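Local coordinates for metalloregulator ScaR (Streptococcus gordonii, PDB 3HRS), which acts as a manganese-activated transcriptional repressor of the DtxR/MntR family, a homodimer that probably binds DNA in response to transition metal ions, at residues 21-26 / 56-61; 75-80 / 111-116; 122-127 / 155-160; 176-181 / 192-197. All blocks are in the same frame, centred on the assembly; numbering follows the deposited sequence.

Interaction 1. Residues 21-26 / 56-61; sequences ITNKEI and AGYLLT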
loop_
_atom_site.group_PDB
_atom_site.type_symbol
_atom_site.label_atom_id
_atom_site.label_comp_id
_atom_site.label_asym_id
_atom_site.label_seq_id
_atom_site.Cartn_x
_atom_site.Cartn_y
_atom_site.Cartn_z
ATOM N N ILE A 21 -2.808 34.914 2.955
ATOM C CA ILE A 21 -2.581 33.779 2.096
ATOM C C ILE A 21 -2.949 34.279 0.726
ATOM O O ILE A 21 -4.113 34.271 0.345
ATOM C CB ILE A 21 -3.506 32.628 2.452
ATOM C CG1 ILE A 21 -3.211 32.116 3.855
ATOM C CG2 ILE A 21 -3.349 31.489 1.467
ATOM C CD1 ILE A 21 -3.754 30.710 4.092
ATOM N N THR A 22 -1.962 34.772 -0.004
ATOM C CA THR A 22 -2.213 35.242 -1.353
ATOM C C THR A 22 -2.554 34.007 -2.183
ATOM O O THR A 22 -2.344 32.883 -1.731
ATOM C CB THR A 22 -0.961 35.926 -1.922
ATOM O OG1 THR A 22 -0.257 35.011 -2.768
ATOM C CG2 THR A 22 -0.039 36.363 -0.788
ATOM N N ASN A 23 -3.097 34.195 -3.380
ATOM C CA ASN A 23 -3.185 33.079 -4.313
ATOM C C ASN A 23 -1.851 32.945 -5.031
ATOM O O ASN A 23 -1.474 31.856 -5.460
ATOM C CB ASN A 23 -4.330 33.258 -5.311
ATOM C CG ASN A 23 -5.696 33.068 -4.669
ATOM O OD1 ASN A 23 -5.947 33.552 -3.567
ATOM N ND2 ASN A 23 -6.587 32.368 -5.362
ATOM N N LYS A 24 -1.144 34.070 -5.147
ATOM C CA LYS A 24 0.224 34.093 -5.658
ATOM C C LYS A 24 1.020 33.052 -4.868
ATOM O O LYS A 24 1.681 32.187 -5.448
ATOM C CB LYS A 24 0.838 35.508 -5.518
ATOM C CG LYS A 24 2.061 35.820 -6.436
ATOM C CD LYS A 24 2.459 37.329 -6.457
ATOM C CE LYS A 24 3.599 37.623 -7.468
ATOM N NZ LYS A 24 3.972 39.071 -7.649
ATOM N N GLU A 25 0.918 33.125 -3.542
ATOM C CA GLU A 25 1.638 32.224 -2.653
ATOM C C GLU A 25 1.186 30.786 -2.830
ATOM O O GLU A 25 2.011 29.870 -2.887
ATOM C CB GLU A 25 1.490 32.654 -1.193
ATOM C CG GLU A 25 2.747 33.291 -0.621
ATOM C CD GLU A 25 2.724 33.356 0.894
ATOM O OE1 GLU A 25 3.805 33.213 1.523
ATOM O OE2 GLU A 25 1.617 33.535 1.446
ATOM N N ILE A 26 -0.124 30.593 -2.917
ATOM C CA ILE A 26 -0.661 29.275 -3.196
ATOM C C ILE A 26 -0.157 28.780 -4.544
ATOM O O ILE A 26 0.204 27.620 -4.690
ATOM C CB ILE A 26 -2.199 29.270 -3.175
ATOM C CG1 ILE A 26 -2.708 29.452 -1.742
ATOM C CG2 ILE A 26 -2.736 27.970 -3.766
ATOM C CD1 ILE A 26 -4.170 29.800 -1.644
ATOM N N ALA A 56 -6.683 36.719 7.437
ATOM C CA ALA A 56 -5.973 35.475 7.153
ATOM C C ALA A 56 -6.102 34.973 5.706
ATOM O O ALA A 56 -5.379 34.045 5.293
ATOM C CB ALA A 56 -6.389 34.379 8.145
ATOM N N GLY A 57 -7.022 35.561 4.946
ATOM C CA GLY A 57 -7.221 35.119 3.578
ATOM C C GLY A 57 -8.204 33.972 3.520
ATOM O O GLY A 57 -9.304 34.113 2.967
ATOM N N TYR A 58 -7.807 32.833 4.084
ATOM C CA TYR A 58 -8.755 31.752 4.324
ATOM C C TYR A 58 -8.597 31.221 5.734
ATOM O O TYR A 58 -7.498 31.235 6.286
ATOM C CB TYR A 58 -8.552 30.617 3.345
ATOM C CG TYR A 58 -8.538 31.026 1.902
ATOM C CD1 TYR A 58 -7.350 31.303 1.260
ATOM C CD2 TYR A 58 -9.706 31.102 1.174
ATOM C CE1 TYR A 58 -7.324 31.662 -0.071
ATOM C CE2 TYR A 58 -9.691 31.456 -0.163
ATOM C CZ TYR A 58 -8.496 31.735 -0.779
ATOM O OH TYR A 58 -8.472 32.086 -2.109
ATOM N N LEU A 59 -9.702 30.773 6.314
ATOM C CA LEU A 59 -9.694 30.054 7.583
ATOM C C LEU A 59 -10.257 28.686 7.307
ATOM O O LEU A 59 -11.152 28.539 6.481
ATOM C CB LEU A 59 -10.591 30.738 8.621
ATOM C CG LEU A 59 -10.127 31.880 9.540
ATOM C CD1 LEU A 59 -9.134 32.766 8.852
ATOM C CD2 LEU A 59 -11.345 32.699 10.039
ATOM N N LEU A 60 -9.759 27.680 8.002
ATOM C CA LEU A 60 -10.310 26.344 7.823
ATOM C C LEU A 60 -11.500 26.101 8.743
ATOM O O LEU A 60 -11.553 26.579 9.894
ATOM C CB LEU A 60 -9.254 25.265 8.020
ATOM C CG LEU A 60 -8.393 25.076 6.775
ATOM C CD1 LEU A 60 -7.533 26.304 6.595
ATOM C CD2 LEU A 60 -7.525 23.843 6.884
ATOM N N THR A 61 -12.455 25.352 8.210
ATOM C CA THR A 61 -13.642 24.996 8.943
ATOM C C THR A 61 -13.334 23.752 9.743
ATOM O O THR A 61 -12.309 23.116 9.500
ATOM C CB THR A 61 -14.786 24.687 7.968
ATOM O OG1 THR A 61 -14.507 23.453 7.311
ATOM C CG2 THR A 61 -14.884 25.790 6.925
#
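Tyr-58 joins the two segments by reaching from the first residues of wing strand 57-60 to the start of helix 23-30, inside the winged helix-turn-helix domain. Its CG is anti to the carbonyl carbon (chi1 -52°), and the ring extends along residues 21-26. Ile-21 CG2 sits at the ring edge, 4.0 Å from Tyr-58 CD1. Farther along the same side, Ile-26 CD1 approaches Tyr-58 CE1 obliquely, also at 4.0 Å. At the tip, Tyr-58 OH gives a weak hydrogen bond to Asn-23 OD1 (3.3 Å), the amide plane turned 43° from the ring. The other branch of Ile-21 leans on the wing turn, with CG1 3.2 Å from Ala-56 O; Gly-57 follows with a positive phi of 87°, at which a side chain would be pressed against that same carbonyl O, and its CA is the nearest to that of Ile-21.

Beyond this shell, Asp-53 OD1 accepts from Ala-56 N and so holds the turn between the wing strands. Ile-26 continues inward onto Tyr-7 and Leu-11 of helix 4-13, and both Ile-26 and Tyr-58 touch Met-41 of helix 34-46, the position of the recognition helix in this fold. The start of helix 23-30 is fixed by its own N-cap, Thr-22, whose OG1 accepts a nearly straight hydrogen bond from Glu-25 N, modelled at 2.4 Å.

Interaction 2. Residues 75-80 / 111-116; sequences HRLIEV and RLDQLL. With SO4 (sulfate ion), chain C.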
loop_
_atom_site.group_PDB
_atom_site.type_symbol
_atom_site.label_atom_id
_atom_site.label_comp_id
_atom_site.label_asym_id
_atom_site.label_seq_id
_atom_site.Cartn_x
_atom_site.Cartn_y
_atom_site.Cartn_z
ATOM N N HIS A 75 -0.307 9.949 6.124
ATOM C CA HIS A 75 1.082 10.239 5.811
ATOM C C HIS A 75 2.097 9.850 6.900
ATOM O O HIS A 75 3.136 9.259 6.601
ATOM C CB HIS A 75 1.204 11.713 5.561
ATOM C CG HIS A 75 2.609 12.169 5.391
ATOM N ND1 HIS A 75 3.322 11.944 4.236
ATOM C CD2 HIS A 75 3.433 12.851 6.223
ATOM C CE1 HIS A 75 4.519 12.481 4.357
ATOM N NE2 HIS A 75 4.615 13.034 5.553
ATOM N N ARG A 76 1.802 10.192 8.156
ATOM C CA ARG A 76 2.692 9.798 9.235
ATOM C C ARG A 76 2.605 8.303 9.607
ATOM O O ARG A 76 3.602 7.708 9.965
ATOM C CB ARG A 76 2.552 10.711 10.463
ATOM C CG ARG A 76 3.095 12.095 10.181
ATOM C CD ARG A 76 2.548 13.210 11.086
ATOM N NE ARG A 76 3.088 14.493 10.634
ATOM C CZ ARG A 76 2.956 15.650 11.278
ATOM N NH1 ARG A 76 2.301 15.717 12.434
ATOM N NH2 ARG A 76 3.491 16.749 10.761
ATOM N N LEU A 77 1.440 7.675 9.541
ATOM C CA LEU A 77 1.445 6.248 9.834
ATOM C C LEU A 77 2.161 5.441 8.719
ATOM O O LEU A 77 2.914 4.528 9.005
ATOM C CB LEU A 77 0.054 5.714 10.129
ATOM C CG LEU A 77 -0.646 6.175 11.408
ATOM C CD1 LEU A 77 -2.169 5.917 11.346
ATOM C CD2 LEU A 77 -0.079 5.459 12.556
ATOM N N ILE A 78 1.964 5.811 7.461
ATOM C CA ILE A 78 2.719 5.190 6.380
ATOM C C ILE A 78 4.211 5.453 6.607
ATOM O O ILE A 78 5.056 4.581 6.412
ATOM C CB ILE A 78 2.306 5.723 4.985
ATOM C CG1 ILE A 78 0.838 5.390 4.663
ATOM C CG2 ILE A 78 3.139 5.109 3.922
ATOM C CD1 ILE A 78 0.481 3.970 4.977
ATOM N N GLU A 79 4.549 6.661 7.022
ATOM C CA GLU A 79 5.952 6.956 7.272
ATOM C C GLU A 79 6.472 5.964 8.298
ATOM O O GLU A 79 7.405 5.233 8.005
ATOM C CB GLU A 79 6.144 8.383 7.759
ATOM C CG GLU A 79 7.561 8.699 8.167
ATOM C CD GLU A 79 8.351 9.325 7.049
ATOM O OE1 GLU A 79 9.586 9.489 7.219
ATOM O OE2 GLU A 79 7.727 9.663 6.010
ATOM N N VAL A 80 5.853 5.941 9.485
ATOM C CA VAL A 80 6.211 5.010 10.551
ATOM C C VAL A 80 6.249 3.566 10.072
ATOM O O VAL A 80 7.137 2.831 10.442
ATOM C CB VAL A 80 5.219 5.032 11.708
ATOM C CG1 VAL A 80 5.444 3.803 12.640
ATOM C CG2 VAL A 80 5.339 6.331 12.481
ATOM N N ARG A 111 -6.354 0.031 10.081
ATOM C CA ARG A 111 -5.748 -1.242 10.483
ATOM C C ARG A 111 -4.241 -1.058 10.775
ATOM O O ARG A 111 -3.733 -1.518 11.805
ATOM C CB ARG A 111 -5.984 -2.310 9.417
ATOM C CG ARG A 111 -7.450 -2.485 9.017
ATOM C CD ARG A 111 -8.334 -2.680 10.221
ATOM N NE ARG A 111 -7.835 -3.758 11.058
ATOM C CZ ARG A 111 -8.488 -4.272 12.097
ATOM N NH1 ARG A 111 -9.690 -3.809 12.431
ATOM N NH2 ARG A 111 -7.939 -5.259 12.798
ATOM N N LEU A 112 -3.560 -0.368 9.856
ATOM C CA LEU A 112 -2.168 -0.005 9.979
ATOM C C LEU A 112 -1.882 0.555 11.350
ATOM O O LEU A 112 -0.903 0.193 11.978
ATOM C CB LEU A 112 -1.816 1.063 8.954
ATOM C CG LEU A 112 -0.472 0.922 8.238
ATOM C CD1 LEU A 112 0.201 2.262 8.220
ATOM C CD2 LEU A 112 0.444 -0.166 8.865
ATOM N N ASP A 113 -2.738 1.462 11.799
ATOM C CA ASP A 113 -2.542 2.142 13.076
ATOM C C ASP A 113 -2.460 1.107 14.172
ATOM O O ASP A 113 -1.582 1.149 15.015
ATOM C CB ASP A 113 -3.715 3.085 13.350
ATOM C CG ASP A 113 -3.453 4.046 14.496
ATOM O OD1 ASP A 113 -2.280 4.340 14.812
ATOM O OD2 ASP A 113 -4.441 4.530 15.073
ATOM N N GLN A 114 -3.392 0.173 14.142
ATOM C CA GLN A 114 -3.445 -0.878 15.127
ATOM C C GLN A 114 -2.191 -1.747 15.041
ATOM O O GLN A 114 -1.603 -2.121 16.063
ATOM C CB GLN A 114 -4.676 -1.740 14.904
ATOM C CG GLN A 114 -4.834 -2.752 15.997
ATOM C CD GLN A 114 -6.141 -3.505 15.933
ATOM O OE1 GLN A 114 -6.737 -3.658 14.867
ATOM N NE2 GLN A 114 -6.597 -3.984 17.088
ATOM N N LEU A 115 -1.792 -2.085 13.820
ATOM C CA LEU A 115 -0.618 -2.924 13.616
ATOM C C LEU A 115 0.626 -2.286 14.241
ATOM O O LEU A 115 1.462 -2.979 14.823
ATOM C CB LEU A 115 -0.369 -3.111 12.132
ATOM C CG LEU A 115 0.849 -3.974 11.894
ATOM C CD1 LEU A 115 0.616 -5.255 12.651
ATOM C CD2 LEU A 115 1.070 -4.217 10.385
ATOM N N LEU A 116 0.730 -0.966 14.102
ATOM C CA LEU A 116 1.861 -0.209 14.588
ATOM C C LEU A 116 1.737 0.066 16.081
ATOM O O LEU A 116 2.626 0.669 16.682
ATOM C CB LEU A 116 1.988 1.109 13.830
ATOM C CG LEU A 116 2.140 1.073 12.311
ATOM C CD1 LEU A 116 2.477 2.470 11.832
ATOM C CD2 LEU A 116 3.210 0.099 11.844
HETATM S S SO4 C . 5.807 18.322 8.388
HETATM O O1 SO4 C . 6.536 18.305 9.664
HETATM O O2 SO4 C . 4.725 19.295 8.506
HETATM O O3 SO4 C . 6.680 18.723 7.276
HETATM O O4 SO4 C . 5.249 16.984 8.126
#
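Arg-76 NH1 is the best-held polar atom here, gripped by two oxygens: it forms a salt bridge with Glu-137 OE2 and a hydrogen bond with Thr-127 O. The neighbouring NH2 donates almost straight (168°) to O4 of a sulfate at the guanidinium edge, 3.2 Å from Arg-76 NH2. The chain is extended from CG to NE, carrying the charge well away from residues 111-116.

The face of the helix turned to those residues is apolar. Leu-77 points into the contact between Leu-112, Asp-113 and Leu-116. Leu-112 comes in with CD1, which lies 3.9 Å from Leu-77 CB and, crossing at about a right angle, meets Ile-78 CD1 at 3.7 Å. One turn later Leu-116 CD1 lies 3.4 Å from Val-80 CG1, the two side chains sliding past each other in opposite directions, and 3.5 Å from Leu-77 O. Leu-77 CD2 also rests 3.3 Å from Asp-113 OD1; the other carboxylate oxygen, OD2, is in a salt bridge with Arg-73, which would offset the charge beside an otherwise apolar patch.

The short axes cross at 44° with a closest approach of 10.0 Å. Leu-112 and Leu-116 also touch Phe-81 of the same chain, whereas Leu-115 packs on Phe-81 of the second subunit. Glu-79, a zinc ligand in another structure of this protein, points away from the contact. The helix thus turns one side to the metal site and another to the helical packing of the DtxR/MntR metal-binding and dimerisation domain.

Interaction 3. Residues 122-127 / 155-160; sequences CPHGGT and ARVHDN. With SO4 (sulfate ion), chain C.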
loop_
_atom_site.group_PDB
_atom_site.type_symbol
_atom_site.label_atom_id
_atom_site.label_comp_id
_atom_site.label_asym_id
_atom_site.label_seq_id
_atom_site.Cartn_x
_atom_site.Cartn_y
_atom_site.Cartn_z
ATOM N N CYS A 122 5.458 10.120 14.347
ATOM C CA CYS A 122 6.278 9.515 13.292
ATOM C C CYS A 122 7.776 9.767 13.581
ATOM O O CYS A 122 8.120 10.578 14.453
ATOM C CB CYS A 122 5.917 10.060 11.916
ATOM S SG CYS A 122 6.299 11.805 11.663
ATOM N N PRO A 123 8.675 9.085 12.849
ATOM C CA PRO A 123 10.101 9.199 13.208
ATOM C C PRO A 123 10.670 10.632 13.162
ATOM O O PRO A 123 11.720 10.856 13.757
ATOM C CB PRO A 123 10.814 8.297 12.181
ATOM C CG PRO A 123 9.719 7.434 11.589
ATOM C CD PRO A 123 8.476 8.281 11.631
ATOM N N HIS A 124 10.017 11.586 12.502
ATOM C CA HIS A 124 10.559 12.946 12.517
ATOM C C HIS A 124 9.953 13.846 13.570
ATOM O O HIS A 124 10.111 15.067 13.497
ATOM C CB HIS A 124 10.446 13.608 11.160
ATOM C CG HIS A 124 11.259 12.938 10.108
ATOM N ND1 HIS A 124 10.695 12.314 9.017
ATOM C CD2 HIS A 124 12.598 12.779 9.988
ATOM C CE1 HIS A 124 11.653 11.814 8.258
ATOM N NE2 HIS A 124 12.816 12.087 8.823
ATOM N N GLY A 125 9.258 13.258 14.538
ATOM C CA GLY A 125 8.750 14.013 15.668
ATOM C C GLY A 125 7.381 14.625 15.421
ATOM O O GLY A 125 6.729 15.173 16.336
ATOM N N GLY A 126 6.950 14.549 14.167
ATOM C CA GLY A 126 5.594 14.924 13.830
ATOM C C GLY A 126 4.635 14.083 14.643
ATOM O O GLY A 126 4.776 12.836 14.740
ATOM N N THR A 127 3.645 14.754 15.215
ATOM C CA THR A 127 2.639 14.084 16.028
ATOM C C THR A 127 1.555 13.404 15.174
ATOM O O THR A 127 1.287 13.834 14.055
ATOM C CB THR A 127 1.996 15.063 16.996
ATOM O OG1 THR A 127 0.724 14.548 17.399
ATOM C CG2 THR A 127 1.780 16.361 16.293
ATOM N N ALA A 155 13.684 18.095 18.475
ATOM C CA ALA A 155 12.480 17.285 18.656
ATOM C C ALA A 155 11.718 16.955 17.382
ATOM O O ALA A 155 11.226 15.838 17.242
ATOM C CB ALA A 155 11.570 17.894 19.686
ATOM N N ARG A 156 11.610 17.906 16.458
ATOM C CA ARG A 156 10.969 17.615 15.171
ATOM C C ARG A 156 11.650 18.338 14.016
ATOM O O ARG A 156 12.350 19.315 14.214
ATOM C CB ARG A 156 9.467 17.934 15.217
ATOM C CG ARG A 156 8.808 18.048 13.858
ATOM C CD ARG A 156 7.281 18.135 13.951
ATOM N NE ARG A 156 6.781 19.453 14.326
ATOM C CZ ARG A 156 5.901 20.151 13.609
ATOM N NH1 ARG A 156 5.432 19.674 12.463
ATOM N NH2 ARG A 156 5.489 21.336 14.037
ATOM N N VAL A 157 11.464 17.826 12.811
ATOM C CA VAL A 157 11.950 18.484 11.611
ATOM C C VAL A 157 10.846 18.301 10.592
ATOM O O VAL A 157 10.077 17.354 10.675
ATOM C CB VAL A 157 13.220 17.823 11.061
ATOM C CG1 VAL A 157 14.227 17.621 12.155
ATOM C CG2 VAL A 157 12.885 16.492 10.427
ATOM N N HIS A 158 10.745 19.214 9.642
ATOM C CA HIS A 158 9.721 19.089 8.624
ATOM C C HIS A 158 10.102 17.962 7.696
ATOM O O HIS A 158 11.269 17.699 7.502
ATOM C CB HIS A 158 9.538 20.410 7.859
ATOM C CG HIS A 158 8.509 21.311 8.467
ATOM N ND1 HIS A 158 7.169 21.221 8.157
ATOM C CD2 HIS A 158 8.618 22.297 9.389
ATOM C CE1 HIS A 158 6.498 22.123 8.854
ATOM N NE2 HIS A 158 7.353 22.786 9.610
ATOM N N ASP A 159 9.106 17.308 7.120
ATOM C CA ASP A 159 9.318 16.104 6.324
ATOM C C ASP A 159 10.137 16.315 5.041
ATOM O O ASP A 159 10.772 15.390 4.556
ATOM C CB ASP A 159 7.968 15.468 5.987
ATOM C CG ASP A 159 7.932 14.011 6.340
ATOM O OD1 ASP A 159 9.028 13.426 6.453
ATOM O OD2 ASP A 159 6.833 13.458 6.536
ATOM N N ASN A 160 10.095 17.526 4.494
ATOM C CA ASN A 160 10.839 17.918 3.290
ATOM C C ASN A 160 12.138 17.122 2.914
ATOM O O ASN A 160 13.153 17.130 3.642
ATOM C CB ASN A 160 11.122 19.421 3.380
ATOM C CG ASN A 160 11.660 19.994 2.094
ATOM O OD1 ASN A 160 11.464 19.427 1.017
ATOM N ND2 ASN A 160 12.345 21.131 2.196
HETATM S S SO4 C . 5.807 18.322 8.388
HETATM O O1 SO4 C . 6.536 18.305 9.664
HETATM O O2 SO4 C . 4.725 19.295 8.506
HETATM O O3 SO4 C . 6.680 18.723 7.276
HETATM O O4 SO4 C . 5.249 16.984 8.126
#
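His-124 has CG anti to the carbonyl carbon (chi1 -64°), and Arg-156 runs straight through chi2 before bending at chi3 (78°); the first torsion brings the imidazole beside Val-157, the second turns the guanidinium toward a sulfate. Residues 122-125 form a type I beta turn that docks on the last residues of strand 150-157, in the SH3-like FeoA domain. Val-157 N donates to His-124 O (3.1 Å) in the carbonyl plane, the single backbone hydrogen bond between the segments. It fixes the turn against a classic beta bulge, where Ala-155 and Arg-156 both face Tyr-210. Gly-125 lies against Arg-156 with their CA atoms 4.3 Å apart, and Arg-156 CD rests 3.6 Å from Gly-126 N. Val-157 CG2 meets the ring obliquely at His-124 CD2, 3.7 Å away.

Cys-122, His-124 and Asp-159 bind zinc together with Glu-79 in another structure of this protein; no metal is present in this chain. In this apo arrangement His-124 ND1 stands 3.3 Å from Asp-159 OD1, ring and carboxylate planes 74° apart, while Asp-159 OD2 is hydrogen-bonded to His-75 NE2. Arg-156 also makes a cation-pi contact with Tyr-210. The sulfate, probably from the crystallisation liquor, takes a weak bond from Arg-156 NH1; its O3 accepts two stronger ones, from His-158 ND1 at 2.7 Å and Asp-159 N at 2.8 Å.

Interaction 4. Residues 176-181 / 192-197; sequences KTIRFL and LEVDGQ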
loop_
_atom_site.group_PDB
_atom_site.type_symbol
_atom_site.label_atom_id
_atom_site.label_comp_id
_atom_site.label_asym_id
_atom_site.label_seq_id
_atom_site.Cartn_x
_atom_site.Cartn_y
_atom_site.Cartn_z
ATOM N N LYS A 176 19.073 13.840 18.676
ATOM C CA LYS A 176 20.367 14.353 19.126
ATOM C C LYS A 176 20.206 15.615 19.951
ATOM O O LYS A 176 19.180 16.290 19.888
ATOM C CB LYS A 176 21.324 14.611 17.956
ATOM C CG LYS A 176 22.088 13.373 17.510
ATOM C CD LYS A 176 22.721 13.564 16.141
ATOM C CE LYS A 176 22.637 12.262 15.345
ATOM N NZ LYS A 176 22.969 12.455 13.905
ATOM N N THR A 177 21.230 15.923 20.736
ATOM C CA THR A 177 21.201 17.103 21.578
ATOM C C THR A 177 21.921 18.238 20.858
ATOM O O THR A 177 22.809 18.012 20.033
ATOM C CB THR A 177 21.835 16.845 22.958
ATOM O OG1 THR A 177 21.640 15.472 23.330
ATOM C CG2 THR A 177 21.207 17.759 24.010
ATOM N N ILE A 178 21.531 19.462 21.183
ATOM C CA ILE A 178 21.874 20.609 20.371
ATOM C C ILE A 178 22.193 21.787 21.275
ATOM O O ILE A 178 21.406 22.117 22.162
ATOM C CB ILE A 178 20.689 20.948 19.425
ATOM C CG1 ILE A 178 20.795 20.130 18.137
ATOM C CG2 ILE A 178 20.625 22.417 19.098
ATOM C CD1 ILE A 178 22.194 20.098 17.566
ATOM N N ARG A 179 23.362 22.396 21.075
ATOM C CA ARG A 179 23.693 23.624 21.776
ATOM C C ARG A 179 23.415 24.825 20.879
ATOM O O ARG A 179 24.090 25.024 19.866
ATOM C CB ARG A 179 25.162 23.647 22.186
ATOM C CG ARG A 179 25.584 22.682 23.291
ATOM C CD ARG A 179 27.067 22.934 23.624
ATOM N NE ARG A 179 27.630 21.989 24.587
ATOM C CZ ARG A 179 28.934 21.792 24.761
ATOM N NH1 ARG A 179 29.812 22.467 24.026
ATOM N NH2 ARG A 179 29.365 20.914 25.662
ATOM N N PHE A 180 22.416 25.617 21.257
ATOM C CA PHE A 180 22.108 26.871 20.582
ATOM C C PHE A 180 23.045 27.958 21.089
ATOM O O PHE A 180 23.124 28.188 22.294
ATOM C CB PHE A 180 20.670 27.282 20.886
ATOM C CG PHE A 180 20.198 28.486 20.114
ATOM C CD1 PHE A 180 20.674 28.745 18.837
ATOM C CD2 PHE A 180 19.247 29.336 20.651
ATOM C CE1 PHE A 180 20.222 29.842 18.118
ATOM C CE2 PHE A 180 18.791 30.437 19.936
ATOM C CZ PHE A 180 19.278 30.687 18.671
ATOM N N LEU A 181 23.753 28.627 20.182
ATOM C CA LEU A 181 24.649 29.717 20.576
ATOM C C LEU A 181 24.036 31.078 20.274
ATOM O O LEU A 181 24.717 32.092 20.332
ATOM C CB LEU A 181 26.003 29.590 19.880
ATOM C CG LEU A 181 26.663 28.224 20.041
ATOM C CD1 LEU A 181 27.849 28.078 19.101
ATOM C CD2 LEU A 181 27.075 28.011 21.488
ATOM N N LEU A 192 25.006 26.511 16.085
ATOM C CA LEU A 192 24.677 25.289 16.804
ATOM C C LEU A 192 25.920 24.462 17.082
ATOM O O LEU A 192 26.896 24.518 16.333
ATOM C CB LEU A 192 23.657 24.445 16.022
ATOM C CG LEU A 192 22.242 25.021 15.923
ATOM C CD1 LEU A 192 21.365 24.210 14.978
ATOM C CD2 LEU A 192 21.610 25.118 17.296
ATOM N N GLU A 193 25.860 23.684 18.159
ATOM C CA GLU A 193 26.930 22.771 18.532
ATOM C C GLU A 193 26.428 21.330 18.473
ATOM O O GLU A 193 25.927 20.785 19.463
ATOM C CB GLU A 193 27.426 23.105 19.938
ATOM C CG GLU A 193 28.761 22.490 20.308
ATOM C CD GLU A 193 29.917 23.284 19.762
ATOM O OE1 GLU A 193 31.069 22.998 20.158
ATOM O OE2 GLU A 193 29.674 24.196 18.940
ATOM N N VAL A 194 26.561 20.722 17.300
ATOM C CA VAL A 194 26.079 19.362 17.077
ATOM C C VAL A 194 27.240 18.384 17.006
ATOM O O VAL A 194 27.948 18.315 16.001
ATOM C CB VAL A 194 25.239 19.255 15.783
ATOM C CG1 VAL A 194 25.974 19.885 14.606
ATOM C CG2 VAL A 194 24.896 17.806 15.489
ATOM N N ASP A 195 27.424 17.622 18.080
ATOM C CA ASP A 195 28.554 16.709 18.174
ATOM C C ASP A 195 29.840 17.507 18.350
ATOM O O ASP A 195 30.839 17.252 17.676
ATOM C CB ASP A 195 28.648 15.817 16.929
ATOM C CG ASP A 195 27.612 14.699 16.925
ATOM O OD1 ASP A 195 27.408 14.067 17.989
ATOM O OD2 ASP A 195 27.013 14.451 15.851
ATOM N N GLY A 196 29.796 18.483 19.253
ATOM C CA GLY A 196 30.950 19.311 19.553
ATOM C C GLY A 196 31.461 20.105 18.366
ATOM O O GLY A 196 32.400 20.892 18.495
ATOM N N GLN A 197 30.840 19.901 17.207
ATOM C CA GLN A 197 31.244 20.585 15.981
ATOM C C GLN A 197 30.315 21.765 15.693
ATOM O O GLN A 197 29.092 21.650 15.829
ATOM C CB GLN A 197 31.234 19.605 14.808
ATOM C CG GLN A 197 32.299 19.862 13.760
ATOM C CD GLN A 197 32.533 18.647 12.881
ATOM O OE1 GLN A 197 31.585 17.974 12.464
ATOM N NE2 GLN A 197 33.798 18.357 12.596
#
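Glu-193, Leu-192 and Arg-179 bury the most surface in this antiparallel hairpin of the SH3-like FeoA domain. Glu-193 N donates to a lone pair of Arg-179 O at 2.8 Å; the return bond, Arg-179 N to Glu-193 O, is weak at 3.4 Å. On the face carrying these two residues the side chains run together in the same direction, starting with Arg-179 CB 3.2 Å from Glu-193 CB. The arginine is extended from CG to NE, whereas the glutamate bends at chi2 (81°), and the guanidinium and carboxylate planes end nearly parallel, 8° apart. Arg-179 NH1 and Glu-193 OE1 remain 4.1 Å apart, too far for a salt bridge, so aliphatic stems supply most of the packing and the charges would attract only loosely.

Leu-192 works on the other face. Its CG is anti to the carbonyl carbon (chi1 -69°), and CD2 is carried across to Ile-178 CG2 at 3.4 Å and, obliquely, to Phe-180 CD1 at 4.1 Å. Beside it Ile-178 CD1 lies along Val-194, 3.6 Å from Val-194 CB.

Phe-180 and Leu-192 both continue onto Leu-143. Strand 177-184 is hydrogen-bonded on its far side to strand 150-157, as at Phe-180 with Gly-150, and strand 189-194 bonds to strand 197-201 through Leu-192 and Ile-199, which leaves the hairpin in the interior of the five-stranded antiparallel sheet.

The four contacts come in series along the chain, each closing before the next opens. Interaction 1 lies in the DNA-binding domain, its centre about 30 Å from that of interaction 2; helix 62-84, which directly follows the wing strand, spans that gap. Interactions 2 and 3 touch, centres about 15 Å apart: His-75 to Asp-159 and Arg-76 to Thr-127 are probable hydrogen bonds, and a single sulfate is bound by both. Together they contain the zinc ligands, so the metal site joins the dimerisation domain to the FeoA domain. Interactions 3 and 4, centres about 19 Å apart, share one sheet through neighbouring strands 150-157 and 177-184. Interactions 1 and 4 lie on opposite sides of the chain's centre.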